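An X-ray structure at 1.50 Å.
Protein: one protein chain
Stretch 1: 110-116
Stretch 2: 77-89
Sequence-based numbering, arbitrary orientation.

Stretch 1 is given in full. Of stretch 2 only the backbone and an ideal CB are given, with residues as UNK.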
# COMPACT_ATOMS: atom_id res chain seq x y z
N HIS A 110 15.36 -14.63 18.27
CA HIS A 110 15.39 -13.21 17.95
C HIS A 110 16.53 -12.47 18.67
O HIS A 110 16.91 -12.88 19.77
CB HIS A 110 14.04 -12.57 18.31
CG HIS A 110 13.52 -12.93 19.67
ND1 HIS A 110 12.88 -14.12 19.95
CD2 HIS A 110 13.46 -12.20 20.82
CE1 HIS A 110 12.47 -14.12 21.21
NE2 HIS A 110 12.79 -12.96 21.75
N GLU A 111 17.08 -11.43 18.03
CA GLU A 111 17.99 -10.50 18.69
C GLU A 111 17.17 -9.57 19.53
O GLU A 111 16.06 -9.19 19.12
CB GLU A 111 18.82 -9.71 17.69
CG GLU A 111 19.73 -10.55 16.77
CD GLU A 111 21.02 -9.84 16.32
OE1 GLU A 111 21.75 -10.43 15.50
OE2 GLU A 111 21.35 -8.73 16.78
N THR A 112 17.71 -9.15 20.68
CA THR A 112 16.97 -8.32 21.62
C THR A 112 17.94 -7.39 22.35
O THR A 112 19.10 -7.76 22.59
CB THR A 112 16.27 -9.23 22.65
OG1 THR A 112 15.57 -8.44 23.60
CG2 THR A 112 17.31 -10.03 23.40
N PHE A 113 17.50 -6.18 22.68
CA PHE A 113 18.16 -5.38 23.72
C PHE A 113 17.09 -4.65 24.51
O PHE A 113 15.98 -4.45 23.99
CB PHE A 113 19.21 -4.41 23.17
CG PHE A 113 18.69 -3.41 22.18
CD1 PHE A 113 18.30 -2.13 22.57
CD2 PHE A 113 18.63 -3.71 20.82
CE1 PHE A 113 17.89 -1.20 21.65
CE2 PHE A 113 18.17 -2.77 19.91
CZ PHE A 113 17.81 -1.53 20.34
N PHE A 114 17.37 -4.37 25.77
CA PHE A 114 16.45 -3.64 26.64
C PHE A 114 17.05 -2.32 27.06
O PHE A 114 18.18 -2.28 27.57
CB PHE A 114 16.19 -4.41 27.92
CG PHE A 114 15.29 -5.60 27.80
CD1 PHE A 114 14.02 -5.56 28.36
CD2 PHE A 114 15.71 -6.77 27.21
CE1 PHE A 114 13.18 -6.67 28.30
CE2 PHE A 114 14.86 -7.87 27.12
CZ PHE A 114 13.59 -7.82 27.68
N LEU A 115 16.30 -1.24 26.88
CA LEU A 115 16.61 0.07 27.44
C LEU A 115 15.78 0.25 28.71
O LEU A 115 14.85 -0.53 28.97
CB LEU A 115 16.29 1.18 26.45
CG LEU A 115 16.88 1.06 25.06
CD1 LEU A 115 16.50 2.21 24.22
CD2 LEU A 115 18.44 0.92 25.15
N ILE A 116 16.14 1.24 29.52
CA ILE A 116 15.41 1.51 30.78
C ILE A 116 15.22 2.99 30.92
O ILE A 116 16.15 3.78 30.77
CB ILE A 116 16.12 0.84 32.01
CG1 ILE A 116 15.32 1.03 33.31
CG2 ILE A 116 17.59 1.34 32.14
CD1 ILE A 116 15.83 0.23 34.50
N UNK A 77 12.68 -5.20 9.48
CA UNK A 77 13.94 -4.90 8.77
C UNK A 77 15.06 -4.80 9.79
O UNK A 77 15.08 -3.91 10.61
CB UNK A 77 13.83 -3.61 7.96
N UNK A 78 16.03 -5.70 9.73
CA UNK A 78 17.13 -5.60 10.66
C UNK A 78 17.86 -4.25 10.68
O UNK A 78 18.38 -3.87 11.71
CB UNK A 78 18.14 -6.71 10.34
N UNK A 79 17.88 -3.53 9.56
CA UNK A 79 18.52 -2.21 9.55
C UNK A 79 17.90 -1.26 10.56
O UNK A 79 18.58 -0.42 11.17
CB UNK A 79 18.44 -1.59 8.15
N UNK A 80 16.58 -1.34 10.72
CA UNK A 80 15.93 -0.48 11.70
C UNK A 80 16.31 -0.84 13.14
O UNK A 80 16.55 0.05 13.96
CB UNK A 80 14.41 -0.56 11.53
N UNK A 81 16.41 -2.15 13.41
CA UNK A 81 16.86 -2.63 14.69
C UNK A 81 18.33 -2.15 14.97
O UNK A 81 18.62 -1.58 16.01
CB UNK A 81 16.76 -4.16 14.73
N UNK A 82 19.20 -2.35 13.98
CA UNK A 82 20.63 -1.98 14.11
C UNK A 82 20.80 -0.47 14.28
O UNK A 82 21.61 -0.03 15.07
CB UNK A 82 21.42 -2.45 12.89
N UNK A 83 20.05 0.32 13.50
CA UNK A 83 20.08 1.76 13.66
C UNK A 83 19.71 2.21 15.06
O UNK A 83 20.27 3.15 15.59
CB UNK A 83 19.14 2.41 12.65
N UNK A 84 18.68 1.58 15.64
CA UNK A 84 18.24 2.01 16.96
C UNK A 84 19.25 1.62 18.03
O UNK A 84 19.51 2.40 18.94
CB UNK A 84 16.87 1.41 17.29
N UNK A 85 19.83 0.44 17.90
CA UNK A 85 20.90 0.08 18.84
C UNK A 85 22.05 1.09 18.81
O UNK A 85 22.55 1.50 19.84
CB UNK A 85 21.43 -1.32 18.52
N UNK A 86 22.45 1.45 17.60
CA UNK A 86 23.56 2.39 17.42
C UNK A 86 23.19 3.74 18.01
O UNK A 86 23.99 4.42 18.67
CB UNK A 86 23.92 2.54 15.94
N UNK A 87 21.93 4.16 17.81
CA UNK A 87 21.47 5.40 18.37
C UNK A 87 21.58 5.40 19.90
O UNK A 87 22.08 6.37 20.50
CB UNK A 87 20.03 5.66 17.94
N UNK A 88 21.06 4.34 20.51
CA UNK A 88 21.06 4.19 21.97
C UNK A 88 22.48 4.23 22.55
O UNK A 88 22.74 4.93 23.53
CB UNK A 88 20.38 2.88 22.36
N UNK A 89 23.38 3.53 21.86
CA UNK A 89 24.79 3.50 22.27
C UNK A 89 25.46 4.86 22.13
O UNK A 89 26.05 5.36 23.09
CB UNK A 89 25.56 2.47 21.44

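Strand 110-116 and helix 78-89 run with their N-to-C directions 29° apart, their axes approaching to 10.4 Å. On the strand, E111, F113 and L115 point their CA-to-CB bonds toward the helix, so it offers one acid followed by two apolar groups.

Position 77 precedes the helix (phi/psi -95/115), with no strand atom within 5.5 Å of its ideal CB. A capping residue, Asp, Ser, Thr or Asn, would suit. It is D77, whose OD1 accepts from the backbone N of position 79 at 3.0 Å.

Position 78 points sideways, and its CB has nothing near, but the E111 carboxylate lies ahead. A long side chain could reach it, preferably a basic one. K78 does so: its NZ forms a salt bridge with E111 OE2 at 3.6 Å.

Positions 79 and 80 are out of the strand's reach, leaving many choices open, polar ones included; they are K79 and H80.

Position 81 again points sideways with an empty CB environment, yet the F113 ring and the E111 side chain lie farther along. A long apolar or aromatic side chain would fill that space. F81, with chi1 t, brings CZ to 3.6 Å from F113 CD2. The planes meet at 61° with centroids 5.2 Å apart, the edge of F113 toward the face of F81 in an offset edge-to-face pair.

Position 82 points away, which favours a polar residue. D82 OD1 takes a 2.7 Å salt bridge from K78 NZ, so the same amine serves both acids. Position 83, out of reach, tolerates much; N83 OD1 accepts a weak bond from K79 NZ at 3.5 Å.

At position 84 the ideal CB is 4.3 Å from F113 CZ, near enough for Leu, Ile or Met to pack on the ring. L84 places CG 4.0 Å from F113 CZ, near the plane of that ring.

Position 85 sits closer still, its ideal CB 3.8 Å from F113 CE2, while its bond points sideways. An aliphatic or aromatic group would suit. Y85, chi1 t, turns its edge toward the F113 face, planes at 64° and centroids 5.4 Å apart.

Positions 86 and 87 meet nothing of the strand, which leaves the choice open; they are K86 and L87.

Position 88 points toward the strand, its ideal CB 3.9 Å from L115 CD2 and 4.8 Å from F113 CE1. With contact already made at CB, a small apolar residue suffices: A88.

Position 89 points sideways without contact, suiting a polar residue; it is K89.

Stretch 2, residues 77-89: DKKHFDNLYKLAK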
# COMPACT_ATOMS: atom_id res chain seq x y z
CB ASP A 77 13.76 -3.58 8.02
CG ASP A 77 14.93 -3.24 7.07
OD1 ASP A 77 16.03 -3.85 7.18
OD2 ASP A 77 14.70 -2.32 6.23
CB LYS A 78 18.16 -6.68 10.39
CG LYS A 78 19.17 -6.79 11.52
CD LYS A 78 19.93 -8.06 11.56
CE LYS A 78 20.39 -8.33 13.01
NZ LYS A 78 21.45 -7.38 13.49
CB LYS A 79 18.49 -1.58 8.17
CG LYS A 79 19.31 -0.29 8.06
CD LYS A 79 19.09 0.42 6.73
CE LYS A 79 20.32 1.26 6.36
NZ LYS A 79 20.70 2.16 7.49
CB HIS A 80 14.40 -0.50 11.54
CG HIS A 80 13.92 0.12 10.26
ND1 HIS A 80 12.79 -0.31 9.61
CD2 HIS A 80 14.41 1.16 9.54
CE1 HIS A 80 12.60 0.43 8.53
NE2 HIS A 80 13.57 1.33 8.46
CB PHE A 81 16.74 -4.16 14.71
CG PHE A 81 17.26 -4.83 15.95
CD1 PHE A 81 16.43 -5.07 17.04
CD2 PHE A 81 18.58 -5.28 16.03
CE1 PHE A 81 16.89 -5.68 18.16
CE2 PHE A 81 19.04 -5.92 17.15
CZ PHE A 81 18.22 -6.12 18.21
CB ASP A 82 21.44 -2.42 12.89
CG ASP A 82 21.55 -3.94 12.75
OD1 ASP A 82 21.16 -4.68 13.67
OD2 ASP A 82 22.02 -4.36 11.66
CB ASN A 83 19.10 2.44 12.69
CG ASN A 83 19.59 2.44 11.25
OD1 ASN A 83 20.74 2.06 10.96
ND2 ASN A 83 18.72 2.86 10.33
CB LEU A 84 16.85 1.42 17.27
CG LEU A 84 16.26 1.80 18.64
CD1 LEU A 84 16.05 3.33 18.74
CD2 LEU A 84 14.94 1.02 18.94
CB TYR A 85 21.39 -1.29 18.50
CG TYR A 85 22.53 -1.81 19.36
CD1 TYR A 85 22.29 -2.23 20.65
CD2 TYR A 85 23.82 -1.90 18.85
CE1 TYR A 85 23.29 -2.72 21.44
CE2 TYR A 85 24.83 -2.39 19.65
CZ TYR A 85 24.56 -2.80 20.93
OH TYR A 85 25.52 -3.29 21.79
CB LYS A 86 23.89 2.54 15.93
CG LYS A 86 24.95 3.58 15.62
CD LYS A 86 25.23 3.65 14.12
CE LYS A 86 25.96 4.94 13.70
NZ LYS A 86 25.73 5.22 12.25
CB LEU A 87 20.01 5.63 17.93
CG LEU A 87 19.27 6.89 18.43
CD1 LEU A 87 18.09 7.30 17.48
CD2 LEU A 87 18.72 6.77 19.83
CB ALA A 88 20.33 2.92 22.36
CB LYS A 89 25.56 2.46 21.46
CG LYS A 89 25.27 1.05 21.89
CD LYS A 89 25.75 0.81 23.29
CE LYS A 89 25.65 -0.65 23.67
NZ LYS A 89 26.34 -0.87 24.95
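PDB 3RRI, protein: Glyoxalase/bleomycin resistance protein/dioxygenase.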